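Local structure of ferric iron-binding protein HitA (Pseudomonas aeruginosa PAO1, 6IWF) at residues R102-A107 with L192-Y197; G135-S140 with T174-A179; Y196-L201 with L208-H213; G221-V226 with D283-T288; Q260-P265 with P274-F279. The protein binds ferric iron, probably as the periplasmic solute-binding component of an iron uptake system, and is involved in gallium internalization. All coordinates share one frame; numbering follows the deposited sequence.

Contact 1: R102-A107 with L192-Y197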
# COMPACT_ATOMS: atom_id res chain seq x y z
N ARG A 102 5.75 -1.17 -1.21
CA ARG A 102 6.04 -1.24 0.22
C ARG A 102 6.04 -2.70 0.62
O ARG A 102 5.60 -3.57 -0.14
CB ARG A 102 4.98 -0.52 1.04
CG ARG A 102 3.74 -1.35 0.99
CD ARG A 102 2.49 -0.60 0.94
NE ARG A 102 2.44 0.38 -0.13
CZ ARG A 102 1.53 1.33 -0.15
NH1 ARG A 102 1.50 2.22 -1.12
NH2 ARG A 102 0.64 1.40 0.84
N THR A 103 6.47 -2.98 1.85
CA THR A 103 6.53 -4.36 2.31
C THR A 103 5.93 -4.50 3.70
O THR A 103 6.08 -3.61 4.55
CB THR A 103 7.99 -4.90 2.30
OG1 THR A 103 8.00 -6.29 2.68
CG2 THR A 103 8.92 -4.12 3.23
N ARG A 104 5.25 -5.62 3.93
CA ARG A 104 4.81 -5.95 5.28
C ARG A 104 6.02 -6.32 6.13
O ARG A 104 7.00 -6.89 5.65
CB ARG A 104 3.81 -7.10 5.26
CG ARG A 104 2.60 -6.85 4.35
CD ARG A 104 1.64 -5.90 4.98
NE ARG A 104 1.02 -6.45 6.19
CZ ARG A 104 0.19 -5.73 6.94
NH1 ARG A 104 -0.08 -4.48 6.59
NH2 ARG A 104 -0.36 -6.25 8.02
N VAL A 105 5.94 -5.96 7.41
CA VAL A 105 6.99 -6.25 8.38
C VAL A 105 6.34 -6.65 9.70
O VAL A 105 5.11 -6.60 9.85
CB VAL A 105 7.93 -5.05 8.59
CG1 VAL A 105 8.64 -4.69 7.30
CG2 VAL A 105 7.16 -3.85 9.14
N LEU A 106 7.17 -7.04 10.66
CA LEU A 106 6.76 -7.25 12.04
C LEU A 106 7.52 -6.23 12.90
O LEU A 106 8.73 -6.37 13.11
CB LEU A 106 7.05 -8.70 12.49
CG LEU A 106 6.61 -9.07 13.90
CD1 LEU A 106 5.09 -9.18 14.00
CD2 LEU A 106 7.27 -10.40 14.28
N ALA A 107 6.85 -5.18 13.36
CA ALA A 107 7.49 -4.26 14.29
C ALA A 107 7.50 -4.92 15.67
O ALA A 107 6.54 -5.60 16.04
CB ALA A 107 6.77 -2.92 14.33
N LEU A 192 1.79 -6.17 13.26
CA LEU A 192 1.84 -6.42 11.82
C LEU A 192 1.48 -5.13 11.10
O LEU A 192 0.37 -4.62 11.26
CB LEU A 192 0.84 -7.52 11.46
CG LEU A 192 1.08 -8.89 12.08
CD1 LEU A 192 -0.08 -9.80 11.78
CD2 LEU A 192 2.39 -9.47 11.52
N ILE A 193 2.43 -4.57 10.33
CA ILE A 193 2.26 -3.26 9.70
C ILE A 193 3.10 -3.21 8.43
O ILE A 193 3.95 -4.06 8.18
CB ILE A 193 2.70 -2.09 10.61
CG1 ILE A 193 4.16 -2.27 11.04
CG2 ILE A 193 1.77 -1.92 11.80
CD1 ILE A 193 4.84 -0.97 11.43
N ASN A 194 2.84 -2.20 7.60
CA ASN A 194 3.74 -1.92 6.49
C ASN A 194 4.97 -1.16 6.99
O ASN A 194 4.92 -0.44 7.99
CB ASN A 194 3.01 -1.10 5.43
CG ASN A 194 2.27 -1.97 4.45
OD1 ASN A 194 2.69 -3.11 4.16
ND2 ASN A 194 1.18 -1.45 3.90
N ASN A 195 6.07 -1.31 6.24
CA ASN A 195 7.35 -0.84 6.75
C ASN A 195 7.37 0.66 6.99
O ASN A 195 8.06 1.14 7.90
CB ASN A 195 8.46 -1.22 5.76
CG ASN A 195 8.38 -0.43 4.48
OD1 ASN A 195 7.47 -0.62 3.67
ND2 ASN A 195 9.32 0.49 4.30
N TYR A 196 6.62 1.44 6.19
CA TYR A 196 6.88 2.87 6.18
C TYR A 196 6.39 3.57 7.44
O TYR A 196 6.85 4.69 7.73
CB TYR A 196 6.27 3.51 4.92
CG TYR A 196 4.80 3.28 4.75
CD1 TYR A 196 3.87 4.02 5.48
CD2 TYR A 196 4.32 2.34 3.85
CE1 TYR A 196 2.51 3.82 5.33
CE2 TYR A 196 2.95 2.13 3.69
CZ TYR A 196 2.06 2.87 4.44
OH TYR A 196 0.69 2.69 4.31
N TYR A 197 5.50 2.94 8.23
CA TYR A 197 5.03 3.58 9.47
C TYR A 197 6.15 3.73 10.48
O TYR A 197 6.20 4.71 11.22
CB TYR A 197 3.90 2.76 10.09
CG TYR A 197 2.62 2.82 9.30
CD1 TYR A 197 1.78 3.93 9.39
CD2 TYR A 197 2.24 1.77 8.47
CE1 TYR A 197 0.60 3.99 8.67
CE2 TYR A 197 1.07 1.82 7.75
CZ TYR A 197 0.26 2.94 7.85
OH TYR A 197 -0.91 2.99 7.13
O HOH W 1 2.89 -4.48 1.57
O HOH W 2 -2.07 -4.86 10.38
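The carbonyl oxygen of Thr-103 accepts a hydrogen bond from Asn-195 N at 2.9 Å and is also met by the CA-H of Asn-194. Asn-195 returns the bond through its side chain: Thr-103 N donates to Asn-195 OD1 at 3.1 Å, nearly straight at 176°, with the donor 38° above the plane of the amide carbonyl. CG of Asn-195 lies between its backbone N and carbonyl carbon (chi1 70°), and OD1 takes the role that a main-chain oxygen would have in a regular antiparallel pair, just where the chain leaves the strand. Further along, Val-105 N donates to Ile-193 O at 2.9 Å, while the return bond from Ile-193 N to Val-105 O is weak at 3.4 Å. Val-105 CG2 packs on Ile-193 CG1 on one face of the sheet, and Leu-106 CD1 on Leu-192 CD2 (3.7 Å) on the other. Arg-104 passes its CD 3.1 Å from Asn-194 OD1 and lays its guanidinium over Ile-193 C; a water joins Arg-104 NH2 to Leu-192 O. Arg-102 runs by the edge of the iron ligand Tyr-196, its guanidinium steeply turned against the ring and salt-bridged to Glu-263. Strand 97-108 thus pairs with 190-194, and backbone bonds of Arg-102 to Thr-225 and of Arg-104 to Leu-223 join it to strand 224-231 and the residue before it; helix 141-154 packs against Arg-104, and helix 176-184 against Ala-107 and Ile-193.

Contact 2: G135-S140 with T174-A179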
# COMPACT_ATOMS: atom_id res chain seq x y z
N GLY A 135 -0.34 -6.83 17.79
CA GLY A 135 -1.41 -6.00 17.28
C GLY A 135 -1.52 -6.15 15.77
O GLY A 135 -0.54 -6.46 15.09
N PHE A 136 -2.72 -5.92 15.27
CA PHE A 136 -2.94 -5.81 13.83
C PHE A 136 -4.15 -4.92 13.60
O PHE A 136 -4.91 -4.63 14.53
CB PHE A 136 -3.10 -7.19 13.17
CG PHE A 136 -4.39 -7.93 13.52
CD1 PHE A 136 -4.67 -8.31 14.81
CD2 PHE A 136 -5.27 -8.29 12.51
CE1 PHE A 136 -5.84 -9.02 15.11
CE2 PHE A 136 -6.43 -9.01 12.79
CZ PHE A 136 -6.72 -9.38 14.09
N VAL A 137 -4.30 -4.49 12.35
CA VAL A 137 -5.35 -3.56 11.94
C VAL A 137 -6.21 -4.23 10.88
O VAL A 137 -5.96 -4.08 9.67
CB VAL A 137 -4.75 -2.25 11.40
CG1 VAL A 137 -5.88 -1.25 11.09
CG2 VAL A 137 -3.74 -1.66 12.40
N PRO A 138 -7.23 -4.99 11.27
CA PRO A 138 -7.94 -5.81 10.29
C PRO A 138 -8.80 -5.01 9.33
O PRO A 138 -9.12 -5.53 8.26
CB PRO A 138 -8.79 -6.75 11.18
CG PRO A 138 -8.96 -5.99 12.47
CD PRO A 138 -7.69 -5.23 12.66
N THR A 139 -9.13 -3.77 9.66
CA THR A 139 -9.94 -2.94 8.77
C THR A 139 -9.12 -2.21 7.71
O THR A 139 -9.70 -1.47 6.90
CB THR A 139 -10.73 -1.92 9.60
OG1 THR A 139 -9.82 -1.05 10.29
CG2 THR A 139 -11.62 -2.64 10.59
N SER A 140 -7.81 -2.40 7.66
CA SER A 140 -6.98 -1.68 6.70
C SER A 140 -6.92 -2.41 5.37
O SER A 140 -6.96 -3.64 5.31
CB SER A 140 -5.56 -1.48 7.24
OG SER A 140 -4.87 -2.72 7.38
N THR A 174 -7.41 0.03 15.43
CA THR A 174 -8.16 0.60 14.33
C THR A 174 -7.31 1.48 13.43
O THR A 174 -7.81 1.96 12.41
CB THR A 174 -9.38 1.38 14.86
OG1 THR A 174 -8.93 2.42 15.72
CG2 THR A 174 -10.30 0.46 15.65
N ASN A 175 -6.03 1.65 13.76
CA ASN A 175 -5.18 2.62 13.08
C ASN A 175 -3.74 2.10 13.10
O ASN A 175 -3.27 1.65 14.15
CB ASN A 175 -5.28 3.98 13.79
CG ASN A 175 -4.57 5.08 13.04
OD1 ASN A 175 -3.34 5.09 12.96
ND2 ASN A 175 -5.34 6.03 12.51
N ASN A 176 -3.05 2.17 11.96
CA ASN A 176 -1.68 1.66 11.93
C ASN A 176 -0.74 2.50 12.79
O ASN A 176 0.17 1.96 13.42
CB ASN A 176 -1.14 1.60 10.49
CG ASN A 176 -1.78 0.50 9.66
OD1 ASN A 176 -1.57 -0.68 9.92
ND2 ASN A 176 -2.53 0.90 8.64
N VAL A 177 -0.93 3.82 12.81
CA VAL A 177 -0.04 4.66 13.60
C VAL A 177 -0.21 4.37 15.08
O VAL A 177 0.77 4.33 15.84
CB VAL A 177 -0.26 6.16 13.29
CG1 VAL A 177 0.66 7.03 14.16
CG2 VAL A 177 -0.02 6.43 11.81
N THR A 178 -1.45 4.13 15.51
CA THR A 178 -1.71 3.72 16.89
C THR A 178 -1.03 2.40 17.24
O THR A 178 -0.43 2.27 18.32
CB THR A 178 -3.22 3.62 17.11
OG1 THR A 178 -3.83 4.87 16.74
CG2 THR A 178 -3.51 3.32 18.57
N ALA A 179 -1.12 1.41 16.35
CA ALA A 179 -0.45 0.12 16.60
C ALA A 179 1.07 0.28 16.67
O ALA A 179 1.73 -0.35 17.51
CB ALA A 179 -0.83 -0.88 15.50
O HOH W 3 -2.21 -3.16 8.34
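Val-137 provides most of the packing against 174-179, and its two methyls do different work. CG1, anti to the backbone N (chi1 -175°), rests 3.9 Å from the carbonyl carbon of Thr-174. CG2 reaches toward the first turn of the helix, where it lies 4.3 Å from Ala-179 CB and 3.8 Å from Asn-175 O. It also meets the side-chain amide of Asn-176, with Val-137 CG2 3.4 Å from Asn-176 OD1, so this apolar branch sits against a mixed surface of methyl, carbonyl and carboxamide.

Polar contact between the segments runs through water. One molecule donates both to Ser-140 OG, at 2.9 Å, and to Asn-176 OD1, at 3.0 Å, bridging the hydroxyl and the amide.

Hydrogen bonds within each segment set these groups in place. Val-137 O is gripped twice by Ser-140: its OG donates at 2.9 Å, in the carbonyl plane, and its N closes the type I turn from Val-137 to Ser-140. The same OG accepts from Phe-143 N, which makes Ser-140 the N-cap of helix 141-154. Across the contact Asn-175 is likewise an N-cap, its OD1 receiving weak bonds from Val-177 N and Thr-178 N.

The contact thus brings the N-cap ends of helices 141-154 and 176-184 close together, with water between Ser-140 and Asn-176. Strand 134-136 leads into the first and pairs through Gly-135 with strand 190-194, while Asn-176 and Val-177 pack on the iron ligand Tyr-197 of helix 196-205.

Contact 3: Y196-L201 with L208-H213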
# COMPACT_ATOMS: atom_id res chain seq x y z
N TYR A 196 6.62 1.44 6.19
CA TYR A 196 6.88 2.87 6.18
C TYR A 196 6.39 3.57 7.44
O TYR A 196 6.85 4.69 7.73
CB TYR A 196 6.27 3.51 4.92
CG TYR A 196 4.80 3.28 4.75
CD1 TYR A 196 3.87 4.02 5.48
CD2 TYR A 196 4.32 2.34 3.85
CE1 TYR A 196 2.51 3.82 5.33
CE2 TYR A 196 2.95 2.13 3.69
CZ TYR A 196 2.06 2.87 4.44
OH TYR A 196 0.69 2.69 4.31
N TYR A 197 5.50 2.94 8.23
CA TYR A 197 5.03 3.58 9.47
C TYR A 197 6.15 3.73 10.48
O TYR A 197 6.20 4.71 11.22
CB TYR A 197 3.90 2.76 10.09
CG TYR A 197 2.62 2.82 9.30
CD1 TYR A 197 1.78 3.93 9.39
CD2 TYR A 197 2.24 1.77 8.47
CE1 TYR A 197 0.60 3.99 8.67
CE2 TYR A 197 1.07 1.82 7.75
CZ TYR A 197 0.26 2.94 7.85
OH TYR A 197 -0.91 2.99 7.13
N TRP A 198 7.05 2.75 10.55
CA TRP A 198 8.19 2.86 11.43
C TRP A 198 9.06 4.06 11.05
O TRP A 198 9.50 4.82 11.92
CB TRP A 198 9.00 1.56 11.39
CG TRP A 198 10.13 1.48 12.36
CD1 TRP A 198 10.09 0.98 13.63
CD2 TRP A 198 11.48 1.88 12.13
NE1 TRP A 198 11.33 1.05 14.21
CE2 TRP A 198 12.21 1.60 13.30
CE3 TRP A 198 12.14 2.45 11.04
CZ2 TRP A 198 13.57 1.87 13.43
CZ3 TRP A 198 13.50 2.72 11.16
CH2 TRP A 198 14.20 2.43 12.34
N TYR A 199 9.29 4.25 9.75
CA TYR A 199 10.14 5.36 9.31
C TYR A 199 9.49 6.71 9.58
O TYR A 199 10.18 7.67 9.96
CB TYR A 199 10.49 5.19 7.83
CG TYR A 199 11.46 4.06 7.58
CD1 TYR A 199 11.00 2.75 7.39
CD2 TYR A 199 12.83 4.28 7.58
CE1 TYR A 199 11.88 1.71 7.18
CE2 TYR A 199 13.71 3.25 7.37
CZ TYR A 199 13.24 1.96 7.17
OH TYR A 199 14.13 0.94 6.96
N THR A 200 8.18 6.83 9.38
CA THR A 200 7.50 8.08 9.70
C THR A 200 7.64 8.42 11.18
O THR A 200 7.95 9.56 11.54
CB THR A 200 6.02 8.02 9.30
OG1 THR A 200 5.92 7.72 7.90
CG2 THR A 200 5.35 9.36 9.59
N LEU A 201 7.45 7.42 12.05
CA LEU A 201 7.56 7.65 13.48
C LEU A 201 8.99 8.01 13.87
O LEU A 201 9.21 8.89 14.72
CB LEU A 201 7.09 6.42 14.26
CG LEU A 201 7.03 6.58 15.77
CD1 LEU A 201 6.08 7.72 16.12
CD2 LEU A 201 6.60 5.28 16.46
N LEU A 208 14.28 5.45 17.84
CA LEU A 208 13.19 4.59 18.30
C LEU A 208 13.71 3.44 19.15
O LEU A 208 14.84 2.96 18.97
CB LEU A 208 12.39 4.02 17.12
CG LEU A 208 11.54 5.02 16.33
CD1 LEU A 208 10.66 4.29 15.32
CD2 LEU A 208 10.70 5.90 17.26
N ASN A 209 12.86 2.98 20.07
CA ASN A 209 13.08 1.74 20.79
C ASN A 209 12.72 0.53 19.93
O ASN A 209 13.43 -0.49 19.95
CB ASN A 209 12.24 1.72 22.07
CG ASN A 209 12.80 2.62 23.14
OD1 ASN A 209 14.01 2.77 23.27
ND2 ASN A 209 11.91 3.24 23.92
N SER A 210 11.64 0.63 19.18
CA SER A 210 11.15 -0.49 18.40
C SER A 210 12.05 -0.75 17.20
O SER A 210 12.79 0.12 16.73
CB SER A 210 9.71 -0.23 17.95
OG SER A 210 9.67 0.82 17.01
N ARG A 211 11.98 -1.98 16.69
CA ARG A 211 12.75 -2.38 15.53
C ARG A 211 11.83 -3.11 14.56
O ARG A 211 10.72 -3.51 14.90
CB ARG A 211 13.96 -3.25 15.93
CG ARG A 211 14.92 -2.53 16.91
CD ARG A 211 16.26 -3.24 17.10
NE ARG A 211 16.12 -4.67 17.39
CZ ARG A 211 16.96 -5.37 18.15
NH1 ARG A 211 16.74 -6.67 18.35
NH2 ARG A 211 18.02 -4.78 18.73
N LEU A 212 12.32 -3.30 13.34
CA LEU A 212 11.58 -4.00 12.31
C LEU A 212 12.19 -5.37 12.09
O LEU A 212 13.41 -5.50 11.92
CB LEU A 212 11.56 -3.22 10.99
CG LEU A 212 10.78 -1.91 11.05
CD1 LEU A 212 10.56 -1.37 9.64
CD2 LEU A 212 9.45 -2.08 11.77
N HIS A 213 11.33 -6.38 12.08
CA HIS A 213 11.70 -7.72 11.68
C HIS A 213 11.12 -8.00 10.31
O HIS A 213 9.94 -7.74 10.06
CB HIS A 213 11.18 -8.74 12.69
CG HIS A 213 11.47 -10.15 12.30
ND1 HIS A 213 12.74 -10.67 12.31
CD2 HIS A 213 10.66 -11.14 11.86
CE1 HIS A 213 12.70 -11.93 11.91
NE2 HIS A 213 11.45 -12.24 11.63
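The indole of Trp-198 is clamped between two leucines. Leu-208 CD1 lies over one face, 3.6 Å from the centroid of the Trp-198 five-membered ring, and Leu-212 CG lies over the opposite face at 3.9 Å from that centroid. At the rim, Trp-198 NE1 donates to Ser-210 O at 3.1 Å. The oxygen is in the indole plane, but the nitrogen stands 71° above the plane of the carbonyl, so the indole approaches the peptide from above. CG of Trp-198 is anti to its backbone N (chi1 -174°), on a CB that already points to the returning chain. The arrangement is a helix followed by a strand running back along it: 196-201 and 211-213 are 169° apart in direction, and their axes come no closer than 9.5 Å, a gap bridged by the indole and leucines.

Outside the clamp, Leu-208 CD2 touches Leu-201 CG at 4.0 Å, one helical turn beyond Trp-198. Tyr-199 presents its ring to Trp-198, with CE3 of the indole over the ring centre, and its hydroxyl bonds to Ala-275 O. Ser-210 OG is bonded to Glu-184 of helix 176-184, and the strand itself is held by backbone bonds of Arg-211 to Tyr-108 and of His-213 to Leu-106.

Contact 4: G221-V226 with D283-T288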
# COMPACT_ATOMS: atom_id res chain seq x y z
N GLY A 221 3.96 -13.19 5.22
CA GLY A 221 4.11 -11.92 5.89
C GLY A 221 5.21 -11.04 5.34
O GLY A 221 5.44 -9.97 5.90
N ALA A 222 5.91 -11.50 4.29
CA ALA A 222 6.91 -10.72 3.56
C ALA A 222 6.33 -10.10 2.29
O ALA A 222 7.08 -9.65 1.41
CB ALA A 222 8.13 -11.60 3.24
N LEU A 223 5.00 -10.03 2.20
CA LEU A 223 4.30 -9.54 1.03
C LEU A 223 4.74 -8.13 0.65
O LEU A 223 4.84 -7.25 1.50
CB LEU A 223 2.80 -9.55 1.31
CG LEU A 223 1.89 -9.06 0.20
CD1 LEU A 223 1.92 -10.03 -0.98
CD2 LEU A 223 0.43 -8.86 0.73
N VAL A 224 4.98 -7.93 -0.64
CA VAL A 224 5.22 -6.61 -1.21
C VAL A 224 3.97 -6.22 -2.00
O VAL A 224 3.45 -7.04 -2.77
CB VAL A 224 6.48 -6.60 -2.09
CG1 VAL A 224 6.55 -5.35 -2.98
CG2 VAL A 224 7.72 -6.74 -1.21
N THR A 225 3.50 -4.99 -1.81
CA THR A 225 2.35 -4.46 -2.53
C THR A 225 2.69 -3.11 -3.14
O THR A 225 3.67 -2.46 -2.77
CB THR A 225 1.11 -4.31 -1.63
OG1 THR A 225 1.40 -3.42 -0.55
CG2 THR A 225 0.68 -5.67 -1.06
N VAL A 226 1.88 -2.66 -4.10
CA VAL A 226 2.18 -1.42 -4.82
C VAL A 226 1.05 -0.41 -4.64
O VAL A 226 -0.13 -0.79 -4.56
CB VAL A 226 2.44 -1.68 -6.32
CG1 VAL A 226 3.41 -2.86 -6.52
CG2 VAL A 226 1.16 -1.93 -7.06
N ASP A 283 13.11 -11.03 -0.33
CA ASP A 283 12.66 -12.40 -0.57
C ASP A 283 11.13 -12.53 -0.38
O ASP A 283 10.67 -13.38 0.37
CB ASP A 283 13.39 -13.37 0.34
CG ASP A 283 13.39 -14.84 -0.18
OD1 ASP A 283 13.06 -15.12 -1.35
OD2 ASP A 283 13.76 -15.73 0.61
N PRO A 284 10.34 -11.70 -1.07
CA PRO A 284 8.88 -11.74 -0.87
C PRO A 284 8.26 -12.92 -1.59
O PRO A 284 8.86 -13.50 -2.52
CB PRO A 284 8.41 -10.42 -1.50
CG PRO A 284 9.40 -10.17 -2.60
CD PRO A 284 10.73 -10.67 -2.05
N PRO A 285 7.05 -13.30 -1.20
CA PRO A 285 6.31 -14.29 -1.98
C PRO A 285 6.11 -13.81 -3.41
O PRO A 285 6.10 -12.60 -3.69
CB PRO A 285 4.97 -14.40 -1.22
CG PRO A 285 4.86 -13.11 -0.45
CD PRO A 285 6.25 -12.69 -0.12
N LYS A 286 5.99 -14.76 -4.33
CA LYS A 286 5.89 -14.45 -5.75
C LYS A 286 4.43 -14.14 -6.11
O LYS A 286 3.74 -14.90 -6.78
CB LYS A 286 6.44 -15.61 -6.58
CG LYS A 286 7.87 -15.97 -6.23
CD LYS A 286 8.84 -14.87 -6.68
CE LYS A 286 10.28 -15.38 -6.69
NZ LYS A 286 11.26 -14.31 -7.04
N LEU A 287 3.96 -12.98 -5.63
CA LEU A 287 2.61 -12.51 -5.89
C LEU A 287 2.66 -11.12 -6.49
O LEU A 287 3.26 -10.21 -5.90
CB LEU A 287 1.76 -12.44 -4.62
CG LEU A 287 1.51 -13.76 -3.90
CD1 LEU A 287 1.01 -13.49 -2.49
CD2 LEU A 287 0.51 -14.58 -4.69
N THR A 288 2.02 -10.95 -7.63
CA THR A 288 1.91 -9.67 -8.32
C THR A 288 0.61 -8.99 -7.95
O THR A 288 -0.30 -9.61 -7.38
CB THR A 288 1.95 -9.90 -9.83
OG1 THR A 288 0.80 -10.66 -10.20
CG2 THR A 288 3.21 -10.62 -10.23
O HOH W 4 5.04 -10.17 -2.73
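Asp-283 and Pro-284 bring the second segment up to Ala-222. The carbonyl oxygen of Asp-283 stands near the Ala-222 methyl, and Pro-284 then presses its ring carbons inward: Pro-284 CB is 3.3 Å from Ala-222 O and 3.8 Å from Val-224 CG2.

Pro-285 follows with another part of its ring. Its CD lies 3.5 Å from Ala-222 O and 4.0 Å from Ala-222 CB, while its CG reaches Leu-223 CA at 3.9 Å. One carbonyl oxygen is therefore bordered by carbons of two successive prolines. The polar connection is indirect: a water donates to Pro-285 O at 2.8 Å and accepts from Val-224 N at 3.1 Å, joining two backbones that are too far apart at this point to bond directly.

Lys-286 is the centre of an inverse gamma turn, in which Leu-287 N gives a weak bond to Pro-285 O. This tight bend swings Leu-287 back to the first segment. CB of Leu-223 points away from the loop, but CG, anti to the backbone N (chi1 180°), leads to the methyl that meets it: the two leucines cross at about a right angle, with Leu-223 CD1 3.9 Å from Leu-287 CD1. Helix 141-154 packs on Leu-287 through Ala-149 and Leu-153. Thr-288 ends the segment as the N-cap of the next helix.

The contact lays a proline-rich loop over the start of strand 224-231, which pairs with strand 97-108; two such antiparallel strands are consistent with the hinge between lobes in periplasmic ferric-binding proteins.

Contact 5: Q260-P265 with P274-F279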
# COMPACT_ATOMS: atom_id res chain seq x y z
N GLN A 260 8.05 11.93 1.31
CA GLN A 260 6.98 11.84 2.29
C GLN A 260 6.69 10.43 2.78
O GLN A 260 6.03 10.27 3.82
CB GLN A 260 5.69 12.43 1.71
CG GLN A 260 5.84 13.88 1.31
CD GLN A 260 6.25 14.76 2.48
OE1 GLN A 260 5.73 14.62 3.59
NE2 GLN A 260 7.20 15.65 2.24
N SER A 261 7.12 9.39 2.06
CA SER A 261 6.91 8.05 2.58
C SER A 261 8.07 7.17 2.17
O SER A 261 8.50 7.18 1.01
CB SER A 261 5.58 7.46 2.09
OG SER A 261 5.28 6.28 2.83
N ALA A 262 8.58 6.41 3.14
CA ALA A 262 9.75 5.56 2.96
C ALA A 262 9.30 4.28 2.25
O ALA A 262 9.02 3.25 2.86
CB ALA A 262 10.41 5.27 4.30
N GLU A 263 9.21 4.37 0.93
CA GLU A 263 8.75 3.27 0.10
C GLU A 263 9.76 3.05 -1.01
O GLU A 263 10.78 3.75 -1.11
CB GLU A 263 7.34 3.57 -0.46
CG GLU A 263 6.33 3.76 0.68
CD GLU A 263 4.88 3.76 0.24
OE1 GLU A 263 4.11 4.59 0.77
OE2 GLU A 263 4.50 2.93 -0.61
N TYR A 264 9.49 2.05 -1.84
CA TYR A 264 10.43 1.72 -2.92
C TYR A 264 9.93 2.29 -4.24
O TYR A 264 8.78 2.05 -4.62
CB TYR A 264 10.58 0.21 -3.03
CG TYR A 264 11.13 -0.44 -1.79
CD1 TYR A 264 12.51 -0.59 -1.62
CD2 TYR A 264 10.29 -0.91 -0.79
CE1 TYR A 264 13.02 -1.19 -0.48
CE2 TYR A 264 10.80 -1.51 0.35
CZ TYR A 264 12.17 -1.64 0.50
OH TYR A 264 12.67 -2.24 1.64
N PRO A 265 10.77 3.01 -4.98
CA PRO A 265 10.29 3.61 -6.23
C PRO A 265 10.02 2.56 -7.30
O PRO A 265 10.70 1.53 -7.39
CB PRO A 265 11.45 4.53 -6.65
CG PRO A 265 12.65 3.93 -5.99
CD PRO A 265 12.17 3.34 -4.68
N PRO A 274 18.64 4.63 1.03
CA PRO A 274 19.54 3.56 1.50
C PRO A 274 19.25 3.11 2.93
O PRO A 274 19.80 2.08 3.35
CB PRO A 274 20.95 4.18 1.37
CG PRO A 274 20.73 5.66 1.24
CD PRO A 274 19.37 5.83 0.59
N ALA A 275 18.42 3.83 3.67
CA ALA A 275 18.06 3.39 5.02
C ALA A 275 17.01 2.30 5.01
O ALA A 275 16.81 1.64 6.04
CB ALA A 275 17.56 4.57 5.85
N LEU A 276 16.33 2.09 3.88
CA LEU A 276 15.40 0.99 3.75
C LEU A 276 16.14 -0.32 3.58
O LEU A 276 17.25 -0.36 3.03
CB LEU A 276 14.49 1.19 2.53
CG LEU A 276 13.41 2.27 2.59
CD1 LEU A 276 12.73 2.39 1.23
CD2 LEU A 276 12.40 1.92 3.67
N LYS A 277 15.53 -1.41 4.04
CA LYS A 277 16.07 -2.73 3.73
C LYS A 277 16.15 -2.86 2.21
O LYS A 277 15.16 -2.56 1.51
CB LYS A 277 15.18 -3.82 4.33
CG LYS A 277 15.75 -5.22 4.19
CD LYS A 277 15.90 -5.86 5.55
CE LYS A 277 16.51 -7.26 5.43
NZ LYS A 277 15.68 -8.12 4.54
N PRO A 278 17.29 -3.27 1.65
CA PRO A 278 17.41 -3.34 0.19
C PRO A 278 16.34 -4.23 -0.42
O PRO A 278 16.08 -5.34 0.05
CB PRO A 278 18.81 -3.92 -0.02
CG PRO A 278 19.57 -3.49 1.20
CD PRO A 278 18.58 -3.53 2.33
N PHE A 279 15.70 -3.71 -1.48
CA PHE A 279 14.56 -4.40 -2.09
C PHE A 279 14.93 -5.83 -2.51
O PHE A 279 14.16 -6.76 -2.29
CB PHE A 279 14.06 -3.59 -3.29
CG PHE A 279 12.73 -4.05 -3.83
CD1 PHE A 279 11.56 -3.71 -3.19
CD2 PHE A 279 12.67 -4.82 -4.98
CE1 PHE A 279 10.33 -4.13 -3.69
CE2 PHE A 279 11.46 -5.25 -5.48
CZ PHE A 279 10.28 -4.89 -4.83
O HOH W 5 12.36 -1.33 4.45
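CG of Tyr-264 is anti to its carbonyl carbon (chi1 -61°) and CG of Phe-279 is anti to its backbone N (chi1 -168°), placements that bring the two rings together. The edge of Phe-279 faces the Tyr-264 ring, centroids 5.0 Å apart and planes at 61°, an edge-to-face pair in which Phe-279 CD1 comes within 3.6 Å of Tyr-264 CG. Over the opposite face of the tyrosine, Leu-276 CD1 makes a CH-pi contact 4.0 Å from the Tyr-264 ring centroid. The other branch, Leu-276 CD2, packs on Ala-262 CB at 3.9 Å. At the ring edge the phenol donates a short bond, Tyr-264 OH to Lys-277 O at 2.5 Å, in the carbonyl plane and on a lone pair. A water donates to the same hydroxyl and accepts from Lys-277 N at 3.2 Å. Glu-263, next to Tyr-264, is salt-bridged to Arg-102 and packs on the iron ligand Tyr-196, so the segment borders the metal site.

With its proton given to a carbonyl and a water proton received, the hydroxyl acts as donor and acceptor at once. Two faces packed by carbon and a hydrogen-bonded edge probably hold the ring firmly, tying the irregular 274-279 segment to strand 264-265.

Contact 1 is the core of the set: all its touching residues are buried, and it is the one joined mainly by direct backbone bonds. The other four are partly buried and depend more on side chains. Contact 3 shares Tyr-196 and Tyr-197 with contact 1; contacts 3 and 5 each hold an aromatic ring with carbon over both faces and a hydrogen bond at its edge, and touch each other through Tyr-199. Contacts 2 and 4 have no direct polar bond between their segments and rely on bridging waters, yet they lie apart, about 20 Å between centres. All five reach one sheet; strand 97-108 of contact 1 pairs directly with strands from contacts 3, 4 and 5.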